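Local coordinates for 3-hydroxyacyl-CoA dehydrogenase (Burkholderia thailandensis, PDB 4XGN), which catalyses the NAD-dependent oxidation of 3-hydroxyacyl-CoA to 3-ketoacyl-CoA, as a member of the short-chain dehydrogenase family, at the interface of chains A and B. Residues are numbered along the deposited sequence; one frame, centred on the assembly and turned at random. Chains: chain A/B, 3-hydroxyacyl-CoA dehydrogenase.

Contact 1: the interface of chains A and B. Residues chain A 100-101, 106-107; chain B 128, 131-132, 184.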
loop_
_atom_site.group_PDB
_atom_site.type_symbol
_atom_site.label_atom_id
_atom_site.label_comp_id
_atom_site.label_asym_id
_atom_site.label_seq_id
_atom_site.Cartn_x
_atom_site.Cartn_y
_atom_site.Cartn_z
ATOM N N THR A 100 -1.083 -22.184 -9.339
ATOM C CA THR A 100 -1.975 -21.833 -10.434
ATOM C C THR A 100 -1.911 -22.870 -11.570
ATOM O O THR A 100 -2.935 -23.271 -12.099
ATOM C CB THR A 100 -1.616 -20.432 -10.985
ATOM O OG1 THR A 100 -1.766 -19.466 -9.942
ATOM C CG2 THR A 100 -2.552 -20.055 -12.116
ATOM N N VAL A 101 -0.699 -23.277 -11.922
ATOM C CA VAL A 101 -0.466 -24.394 -12.830
ATOM C C VAL A 101 0.431 -25.384 -12.086
ATOM O O VAL A 101 1.595 -25.094 -11.783
ATOM C CB VAL A 101 0.129 -23.924 -14.190
ATOM C CG1 VAL A 101 0.349 -25.140 -15.096
ATOM C CG2 VAL A 101 -0.830 -22.956 -14.867
ATOM N N PRO A 106 -4.182 -27.249 -14.137
ATOM C CA PRO A 106 -4.413 -26.041 -13.403
ATOM C C PRO A 106 -4.933 -26.315 -11.987
ATOM O O PRO A 106 -5.545 -27.350 -11.705
ATOM C CB PRO A 106 -5.490 -25.319 -14.221
ATOM C CG PRO A 106 -6.141 -26.371 -15.030
ATOM C CD PRO A 106 -5.061 -27.357 -15.321
ATOM N N HIS A 107 -4.674 -25.357 -11.118
ATOM C CA HIS A 107 -5.331 -25.282 -9.801
ATOM C C HIS A 107 -6.799 -25.681 -9.889
ATOM O O HIS A 107 -7.541 -25.110 -10.619
ATOM C CB HIS A 107 -5.249 -23.809 -9.365
ATOM C CG HIS A 107 -5.541 -23.526 -7.925
ATOM N ND1 HIS A 107 -6.725 -23.846 -7.308
ATOM C CD2 HIS A 107 -4.815 -22.843 -7.005
ATOM C CE1 HIS A 107 -6.714 -23.382 -6.064
ATOM N NE2 HIS A 107 -5.569 -22.762 -5.864
ATOM N N ARG B 128 -6.317 -19.560 -14.567
ATOM C CA ARG B 128 -5.715 -20.875 -14.420
ATOM C C ARG B 128 -5.774 -21.673 -15.708
ATOM O O ARG B 128 -4.812 -22.339 -16.060
ATOM C CB ARG B 128 -6.372 -21.667 -13.269
ATOM C CG ARG B 128 -7.802 -22.118 -13.514
ATOM C CD ARG B 128 -8.583 -22.579 -12.274
ATOM N NE ARG B 128 -9.833 -23.121 -12.797
ATOM C CZ ARG B 128 -10.013 -24.350 -13.217
ATOM N NH1 ARG B 128 -9.153 -25.321 -12.941
ATOM N NH2 ARG B 128 -11.108 -24.613 -13.912
ATOM N N ALA B 131 -3.467 -19.888 -18.334
ATOM C CA ALA B 131 -2.054 -20.085 -17.972
ATOM C C ALA B 131 -1.606 -21.466 -18.291
ATOM O O ALA B 131 -0.514 -21.659 -18.756
ATOM C CB ALA B 131 -1.834 -19.801 -16.511
ATOM N N ALA B 132 -2.473 -22.465 -18.080
ATOM C CA ALA B 132 -2.108 -23.817 -18.450
ATOM C C ALA B 132 -1.850 -23.950 -19.961
ATOM O O ALA B 132 -0.894 -24.595 -20.356
ATOM C CB ALA B 132 -3.167 -24.763 -17.973
ATOM N N LEU B 184 3.813 -18.448 -11.759
ATOM C CA LEU B 184 4.022 -18.638 -13.197
ATOM C C LEU B 184 5.387 -18.135 -13.689
ATOM O O LEU B 184 5.673 -18.193 -14.901
ATOM C CB LEU B 184 2.886 -17.981 -13.940
ATOM C CG LEU B 184 1.466 -18.401 -13.629
ATOM C CD1 LEU B 184 0.530 -17.556 -14.470
ATOM C CD2 LEU B 184 1.242 -19.880 -13.894
#
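B:Arg128 reaches out from helix 109-134 and lays its side chain against A:Pro106 and A:His107 of the partner. Its terminal nitrogen NH1, on the guanidinium, donates a hydrogen bond to the main-chain carbonyl A:His107 O at 2.8 Å. The bond is somewhat bent, with 146° at the hydrogen, and the donor sits tilted out of the carbonyl plane. The imidazole is set apart, with A:His107 ND1 6.3 Å from B:Arg128 NH1; the bond in this patch is to the main chain. Behind the guanidinium, the aliphatic stem passes obliquely along the proline ring, and A:Pro106 CB rests 3.9 Å from B:Arg128 CB. CG of the arginine starts between the backbone N and the carbonyl carbon (chi1 69°), and from there the chain runs extended to NE, which carries the guanidinium past the proline to the carbonyl.

The second half of the patch is apolar. One methyl of A:Val101, CG2, points at the turn of helix formed by B:Ala131 and B:Ala132, and comes within 3.7 Å of B:Ala131 CB. The same methyl also meets a branch of B:Leu184, the last residue of helix 164-184, so it touches the ends of two helices of chain B. With CG1 anti to the backbone N (chi1 -180°), it is CG2, beside that N, that faces chain B. A:Thr100 sets its side chain against B:Leu184 and the helix backbone at B:Arg128, crossing the leucine side chain at about a right angle. Its methyl, A:Thr100 CG2, stands 4.0 Å from B:Arg128 CA, over the helix backbone.

Contact 2: the interface of chains A and B. Residues chain A 120, 124, 172, 176, 180; chain B 112, 116, 164, 168, 171.
The phenyl rings of B:Phe112 and A:Phe124 stack face to face across the interface. Their planes are only 6° from parallel and their centroids 4.1 Å apart, with the rings slid over one another so that each presents a rim atom to the other's face. The tight point is A:Phe124 CD2 against B:Phe112 CD2 at 3.3 Å. Both side chains leave their helices with CG anti to the backbone N (chi1 -175° in A:Phe124, -173° in B:Phe112), which sends each ring out toward the other subunit. B:Phe112 is flanked on its opposite face by CD1 of B:Ile116, one turn further along the same helix, so its ring is held between a partner ring and a methyl of its own chain.

Around the stack the side chains pack through carbon and sulfur, and the polar atoms of the two chains stay too far apart to bond one another. The sulfur of A:Met176 comes to the tip of B:Phe112, with SD 4.0 Å from CZ, the two side chains crossing at about a right angle; SD also touches the methyl of B:Ala168. B:Ala164 turns its methyl toward two groups of chain A, with CB 3.8 Å from A:Ile180 CG1 and 4.0 Å from A:Phe124 CE1. A:Leu120 divides its branches, CD1 toward B:Ala168 and CD2 toward B:Ile116.

Small residues let the backbones draw close: A:Gly172 CA lies 3.4 Å from the carbonyl oxygen B:Ala168 O. The site is thus a helix-to-helix face, formed in each chain by the long helix beginning at residue 109 and by helix 164-184, which lie beside the central sheet of the Rossmann fold.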
loop_
_atom_site.group_PDB
_atom_site.type_symbol
_atom_site.label_atom_id
_atom_site.label_comp_id
_atom_site.label_asym_id
_atom_site.label_seq_id
_atom_site.Cartn_x
_atom_site.Cartn_y
_atom_site.Cartn_z
ATOM N N LEU A 120 -13.496 -15.382 3.003
ATOM C CA LEU A 120 -13.942 -14.079 2.588
ATOM C C LEU A 120 -15.451 -13.968 2.704
ATOM O O LEU A 120 -15.944 -13.112 3.427
ATOM C CB LEU A 120 -13.406 -13.766 1.170
ATOM C CG LEU A 120 -13.835 -12.432 0.555
ATOM C CD1 LEU A 120 -13.581 -11.239 1.470
ATOM C CD2 LEU A 120 -13.179 -12.243 -0.790
ATOM N N PHE A 124 -17.531 -11.965 5.687
ATOM C CA PHE A 124 -18.572 -10.993 5.415
ATOM C C PHE A 124 -19.942 -11.402 5.988
ATOM O O PHE A 124 -20.657 -10.555 6.520
ATOM C CB PHE A 124 -18.742 -10.683 3.922
ATOM C CG PHE A 124 -19.734 -9.580 3.678
ATOM C CD1 PHE A 124 -19.378 -8.268 3.953
ATOM C CD2 PHE A 124 -21.046 -9.851 3.285
ATOM C CE1 PHE A 124 -20.278 -7.244 3.791
ATOM C CE2 PHE A 124 -21.950 -8.834 3.093
ATOM C CZ PHE A 124 -21.561 -7.502 3.333
ATOM N N GLY A 172 -9.001 -9.770 -0.100
ATOM C CA GLY A 172 -10.432 -9.399 -0.057
ATOM C C GLY A 172 -10.887 -8.882 1.317
ATOM O O GLY A 172 -11.521 -7.822 1.452
ATOM N N MET A 176 -11.900 -4.898 2.055
ATOM C CA MET A 176 -13.250 -4.514 2.439
ATOM C C MET A 176 -13.320 -3.814 3.774
ATOM O O MET A 176 -14.372 -3.269 4.118
ATOM C CB MET A 176 -14.245 -5.685 2.370
ATOM C CG MET A 176 -14.168 -6.673 3.461
ATOM S SD MET A 176 -15.310 -8.072 3.087
ATOM C CE MET A 176 -15.114 -9.017 4.576
ATOM N N ILE A 180 -16.522 -1.147 4.669
ATOM C CA ILE A 180 -17.414 -1.603 5.749
ATOM C C ILE A 180 -17.351 -0.603 6.908
ATOM O O ILE A 180 -18.395 -0.256 7.468
ATOM C CB ILE A 180 -17.088 -3.020 6.206
ATOM C CG1 ILE A 180 -17.317 -3.980 5.041
ATOM C CG2 ILE A 180 -17.952 -3.429 7.407
ATOM C CD1 ILE A 180 -16.975 -5.386 5.377
ATOM N N PHE B 112 -23.496 -10.659 -2.230
ATOM C CA PHE B 112 -22.052 -10.622 -1.951
ATOM C C PHE B 112 -21.391 -11.802 -2.667
ATOM O O PHE B 112 -20.397 -11.643 -3.374
ATOM C CB PHE B 112 -21.772 -10.661 -0.434
ATOM C CG PHE B 112 -20.338 -10.465 -0.075
ATOM C CD1 PHE B 112 -19.472 -11.541 -0.081
ATOM C CD2 PHE B 112 -19.834 -9.198 0.262
ATOM C CE1 PHE B 112 -18.136 -11.378 0.253
ATOM C CE2 PHE B 112 -18.471 -9.032 0.593
ATOM C CZ PHE B 112 -17.643 -10.112 0.574
ATOM N N ILE B 116 -18.457 -11.755 -5.747
ATOM C CA ILE B 116 -17.181 -12.421 -5.557
ATOM C C ILE B 116 -17.026 -13.542 -6.619
ATOM O O ILE B 116 -15.973 -13.735 -7.164
ATOM C CB ILE B 116 -17.057 -12.918 -4.086
ATOM C CG1 ILE B 116 -16.422 -11.833 -3.193
ATOM C CG2 ILE B 116 -16.198 -14.160 -3.962
ATOM C CD1 ILE B 116 -17.157 -10.505 -3.151
ATOM N N ALA B 164 -18.909 -2.776 -0.385
ATOM C CA ALA B 164 -18.158 -3.836 0.299
ATOM C C ALA B 164 -17.922 -5.061 -0.596
ATOM O O ALA B 164 -16.809 -5.598 -0.623
ATOM C CB ALA B 164 -18.833 -4.280 1.579
ATOM N N ALA B 168 -14.285 -5.998 -1.964
ATOM C CA ALA B 168 -13.708 -7.265 -1.577
ATOM C C ALA B 168 -13.227 -8.007 -2.812
ATOM O O ALA B 168 -12.131 -8.553 -2.861
ATOM C CB ALA B 168 -14.758 -8.128 -0.843
ATOM N N ALA B 171 -10.178 -6.129 -4.487
ATOM C CA ALA B 171 -9.003 -6.264 -3.657
ATOM C C ALA B 171 -8.442 -7.668 -3.748
ATOM O O ALA B 171 -7.233 -7.871 -3.701
ATOM C CB ALA B 171 -9.332 -5.919 -2.217
#

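The centres of the C-alpha atoms of contact 1 and contact 2 lie about 24 Å apart on one two-fold symmetric interface, and each contact has a twin with the chains exchanged. Chain B uses the same two helices in both: helix 109-134 gives its early turns to contact 2 and its last turns to contact 1, while helix 164-184 contributes its start to contact 2 and its final residue to contact 1. Chain A meets them with helices at contact 2 but with the segment around strands 101-102 and 105-106 at contact 1. The pairing is therefore gripped at well-separated points, consistent with a dimer unit within the deposited tetramer.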